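Local coordinates for Exo-beta-1,3-galactanase (Bifidobacterium bifidum, PDB 5FLW), which probably cleaves galactose units from the ends of beta-1,3-galactan chains, as a putative exo-beta-1,3-galactanase of glycoside hydrolase family 43, at residues His62-Leu75 and Ala114-Thr128. Residues are numbered along the deposited sequence; the frame is centred on the assembly and turned at random. Where two conformers were deposited one is given.
Sequences HGIVLDVQEDGSAL and AVADAPTGPFAFQTT
Val65 and Leu66 meet Phe123 in a largely apolar packing contact between neighbouring sheets: the end of strand 60-66 meets the turn before strand 124-129, an edge strand of the next sheet, and the loop after it packs on that strand. One direct hydrogen bond joins the backbones: Phe123 N donates to Val65 O over 2.9 Å, almost straight at 175°. The same Val65 O sits at the edge of the Phe123 ring, while the two side chains lie side by side, Val65 CG2 3.9 Å from Phe123 CD1. Leu66 CD1 packs on Ala114 CB and Phe123 O. Such seams join successive blades of the five-bladed beta-propeller of family 43, each blade an antiparallel four-stranded sheet. A chi1 of -180° swings the Phe125 ring away from its own backbone N and against the 69-75 loop, where Leu75 CD1 stands over the centre of one face in a CH-pi contact, 3.8 Å from the ring centroid. Ala74 CB meets the ring edge at CZ. Replacing Phe125 by alanine is likely to strip Leu75 CD1 and Ala74 CB of the ring they pack on and open a gap under the loop. Water bridges Gln69 OE1 and Phe125 N. Thr120 CG2 lies over the His62 ring, whose NE2 is hydrogen-bonded to Thr52 OG1.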
# COMPACT_ATOMS: atom_id res chain seq x y z
N HIS A 62 3.75 1.61 -17.97
CA HIS A 62 4.18 2.97 -18.26
C HIS A 62 5.64 3.21 -17.86
O HIS A 62 6.07 4.37 -17.72
CB HIS A 62 3.22 3.99 -17.64
CG HIS A 62 1.86 3.92 -18.23
ND1 HIS A 62 1.50 4.61 -19.37
CD2 HIS A 62 0.80 3.11 -17.93
CE1 HIS A 62 0.25 4.31 -19.69
NE2 HIS A 62 -0.19 3.39 -18.84
N GLY A 63 6.40 2.13 -17.64
CA GLY A 63 7.82 2.23 -17.36
C GLY A 63 8.12 2.68 -15.94
O GLY A 63 7.25 2.72 -15.06
N ILE A 64 9.38 3.01 -15.73
CA ILE A 64 9.85 3.50 -14.44
C ILE A 64 9.51 4.99 -14.36
O ILE A 64 10.01 5.79 -15.16
CB ILE A 64 11.37 3.25 -14.26
CG1 ILE A 64 11.65 1.73 -14.19
CG2 ILE A 64 11.91 3.95 -13.01
CD1 ILE A 64 13.10 1.33 -14.21
N VAL A 65 8.66 5.36 -13.38
CA VAL A 65 8.18 6.73 -13.22
C VAL A 65 8.91 7.50 -12.10
O VAL A 65 8.83 8.73 -12.07
CB VAL A 65 6.64 6.80 -13.07
CG1 VAL A 65 5.96 6.17 -14.29
CG2 VAL A 65 6.14 6.12 -11.79
N LEU A 66 9.62 6.80 -11.21
CA LEU A 66 10.55 7.42 -10.26
C LEU A 66 11.85 6.64 -10.39
O LEU A 66 11.90 5.45 -10.05
CB LEU A 66 10.02 7.42 -8.82
CG LEU A 66 10.99 7.97 -7.77
CD1 LEU A 66 11.37 9.40 -8.06
CD2 LEU A 66 10.45 7.81 -6.33
N ASP A 67 12.88 7.28 -10.92
CA ASP A 67 14.13 6.60 -11.21
C ASP A 67 14.96 6.42 -9.95
O ASP A 67 14.79 7.13 -8.95
CB ASP A 67 14.97 7.43 -12.17
CG ASP A 67 14.44 7.39 -13.59
OD1 ASP A 67 14.02 6.30 -14.04
OD2 ASP A 67 14.46 8.45 -14.27
N VAL A 68 15.89 5.46 -10.03
CA VAL A 68 17.04 5.48 -9.14
C VAL A 68 17.72 6.85 -9.26
O VAL A 68 17.88 7.37 -10.37
CB VAL A 68 18.01 4.36 -9.52
CG1 VAL A 68 19.20 4.36 -8.58
CG2 VAL A 68 17.32 3.01 -9.52
N GLN A 69 18.10 7.43 -8.12
CA GLN A 69 18.70 8.76 -8.08
C GLN A 69 20.23 8.65 -7.95
O GLN A 69 20.79 7.55 -7.88
CB GLN A 69 18.03 9.58 -6.96
CG GLN A 69 16.47 9.70 -7.12
CD GLN A 69 16.06 10.51 -8.37
OE1 GLN A 69 16.62 11.59 -8.62
NE2 GLN A 69 15.11 9.99 -9.15
N GLU A 70 20.91 9.79 -7.89
CA GLU A 70 22.36 9.76 -7.93
C GLU A 70 22.94 9.35 -6.57
O GLU A 70 22.30 9.48 -5.52
CB GLU A 70 22.93 11.11 -8.39
CG GLU A 70 23.24 12.11 -7.28
CD GLU A 70 22.00 12.74 -6.62
OE1 GLU A 70 20.86 12.57 -7.14
OE2 GLU A 70 22.18 13.45 -5.59
N ASP A 71 24.17 8.83 -6.63
CA ASP A 71 24.89 8.46 -5.43
C ASP A 71 24.94 9.65 -4.46
O ASP A 71 25.17 10.79 -4.87
CB ASP A 71 26.32 8.05 -5.80
CG ASP A 71 26.38 6.70 -6.52
OD1 ASP A 71 25.36 5.98 -6.59
OD2 ASP A 71 27.47 6.32 -6.99
N GLY A 72 24.75 9.36 -3.17
CA GLY A 72 24.69 10.37 -2.14
C GLY A 72 23.29 10.85 -1.79
O GLY A 72 23.13 11.56 -0.78
N SER A 73 22.28 10.48 -2.58
CA SER A 73 20.88 10.78 -2.27
C SER A 73 20.23 9.59 -1.57
O SER A 73 20.74 8.46 -1.58
CB SER A 73 20.08 11.13 -3.53
OG SER A 73 19.79 9.99 -4.33
N ALA A 74 19.05 9.86 -0.99
CA ALA A 74 18.34 8.83 -0.23
C ALA A 74 17.69 7.77 -1.12
O ALA A 74 17.18 6.76 -0.60
CB ALA A 74 17.29 9.47 0.68
N LEU A 75 17.70 7.94 -2.44
CA LEU A 75 17.19 6.94 -3.38
C LEU A 75 18.25 6.52 -4.39
O LEU A 75 17.93 6.16 -5.53
CB LEU A 75 15.91 7.43 -4.08
CG LEU A 75 14.65 7.52 -3.20
CD1 LEU A 75 13.47 8.16 -3.94
CD2 LEU A 75 14.26 6.15 -2.61
N ALA A 114 8.07 12.84 -3.78
CA ALA A 114 8.34 13.23 -5.17
C ALA A 114 7.04 13.76 -5.80
O ALA A 114 5.94 13.45 -5.34
CB ALA A 114 8.88 12.05 -6.01
N VAL A 115 7.18 14.56 -6.86
CA VAL A 115 6.04 15.29 -7.43
C VAL A 115 6.06 15.20 -8.96
O VAL A 115 7.11 15.31 -9.60
CB VAL A 115 6.03 16.77 -6.98
CG1 VAL A 115 4.78 17.48 -7.47
CG2 VAL A 115 6.16 16.89 -5.46
N ALA A 116 4.87 15.06 -9.56
CA ALA A 116 4.73 15.03 -11.01
C ALA A 116 3.50 15.84 -11.43
O ALA A 116 2.56 16.03 -10.66
CB ALA A 116 4.55 13.59 -11.51
N ASP A 117 3.50 16.28 -12.70
CA ASP A 117 2.32 16.93 -13.28
C ASP A 117 1.30 15.96 -13.83
O ASP A 117 0.15 16.36 -14.06
CB ASP A 117 2.70 17.86 -14.43
CG ASP A 117 3.49 19.07 -13.97
OD1 ASP A 117 3.32 19.51 -12.80
OD2 ASP A 117 4.29 19.57 -14.78
N ALA A 118 1.68 14.71 -14.08
CA ALA A 118 0.83 13.68 -14.66
C ALA A 118 1.00 12.40 -13.84
O ALA A 118 2.05 12.22 -13.21
CB ALA A 118 1.24 13.42 -16.13
N PRO A 119 -0.02 11.52 -13.81
CA PRO A 119 0.11 10.29 -13.00
C PRO A 119 1.15 9.31 -13.51
O PRO A 119 1.57 8.42 -12.75
CB PRO A 119 -1.31 9.69 -13.05
CG PRO A 119 -1.90 10.20 -14.32
CD PRO A 119 -1.34 11.62 -14.46
N THR A 120 1.63 9.46 -14.75
CA THR A 120 2.69 8.62 -15.28
C THR A 120 4.06 9.27 -15.17
O THR A 120 5.00 8.79 -15.82
CB THR A 120 2.39 8.22 -16.72
OG1 THR A 120 2.18 9.40 -17.51
CG2 THR A 120 1.13 7.32 -16.77
N GLY A 121 4.18 10.34 -14.38
CA GLY A 121 5.47 10.96 -14.16
C GLY A 121 5.99 11.74 -15.35
O GLY A 121 5.22 12.18 -16.20
N PRO A 122 7.32 11.95 -15.42
CA PRO A 122 8.32 11.54 -14.42
C PRO A 122 8.13 12.26 -13.08
O PRO A 122 7.76 13.43 -13.06
CB PRO A 122 9.65 11.96 -15.05
CG PRO A 122 9.28 13.06 -16.00
CD PRO A 122 7.93 12.69 -16.55
N PHE A 123 8.33 11.55 -11.98
CA PHE A 123 8.28 12.14 -10.64
C PHE A 123 9.67 12.70 -10.30
O PHE A 123 10.70 12.06 -10.56
CB PHE A 123 7.79 11.12 -9.59
CG PHE A 123 6.30 10.78 -9.70
CD1 PHE A 123 5.83 9.89 -10.66
CD2 PHE A 123 5.37 11.39 -8.87
CE1 PHE A 123 4.46 9.61 -10.78
CE2 PHE A 123 4.00 11.11 -8.98
CZ PHE A 123 3.55 10.22 -9.94
N ALA A 124 9.69 13.91 -9.75
CA ALA A 124 10.92 14.56 -9.33
C ALA A 124 11.06 14.41 -7.81
O ALA A 124 10.18 14.85 -7.05
CB ALA A 124 10.90 16.04 -9.71
N PHE A 125 12.14 13.76 -7.38
CA PHE A 125 12.40 13.52 -5.97
C PHE A 125 12.77 14.83 -5.25
O PHE A 125 13.73 15.51 -5.64
CB PHE A 125 13.54 12.52 -5.86
CG PHE A 125 13.92 12.15 -4.45
CD1 PHE A 125 12.95 11.99 -3.46
CD2 PHE A 125 15.26 11.91 -4.13
CE1 PHE A 125 13.33 11.61 -2.15
CE2 PHE A 125 15.63 11.53 -2.83
CZ PHE A 125 14.67 11.38 -1.85
N GLN A 126 12.04 15.13 -4.17
CA GLN A 126 12.22 16.38 -3.43
C GLN A 126 12.81 16.20 -2.03
O GLN A 126 13.98 16.52 -1.82
CB GLN A 126 10.94 17.22 -3.41
CG GLN A 126 10.54 17.61 -4.83
CD GLN A 126 9.51 18.71 -4.91
OE1 GLN A 126 8.69 18.90 -4.02
NE2 GLN A 126 9.52 19.42 -6.03
N THR A 127 12.06 15.67 -1.08
CA THR A 127 12.46 15.67 0.32
C THR A 127 12.46 14.25 0.90
O THR A 127 11.84 13.32 0.36
CB THR A 127 11.45 16.50 1.18
OG1 THR A 127 10.12 15.99 0.97
CG2 THR A 127 11.52 18.01 0.88
N THR A 128 13.15 14.09 2.03
CA THR A 128 12.81 13.02 2.96
C THR A 128 12.34 13.70 4.25
O THR A 128 12.83 14.78 4.60
CB THR A 128 13.92 12.00 3.24
OG1 THR A 128 14.96 12.62 4.00
CG2 THR A 128 14.47 11.42 1.96
O HOH W 1 5.54 6.94 -18.57
O HOH W 2 12.19 10.09 -11.74
O HOH W 3 14.35 13.57 -9.13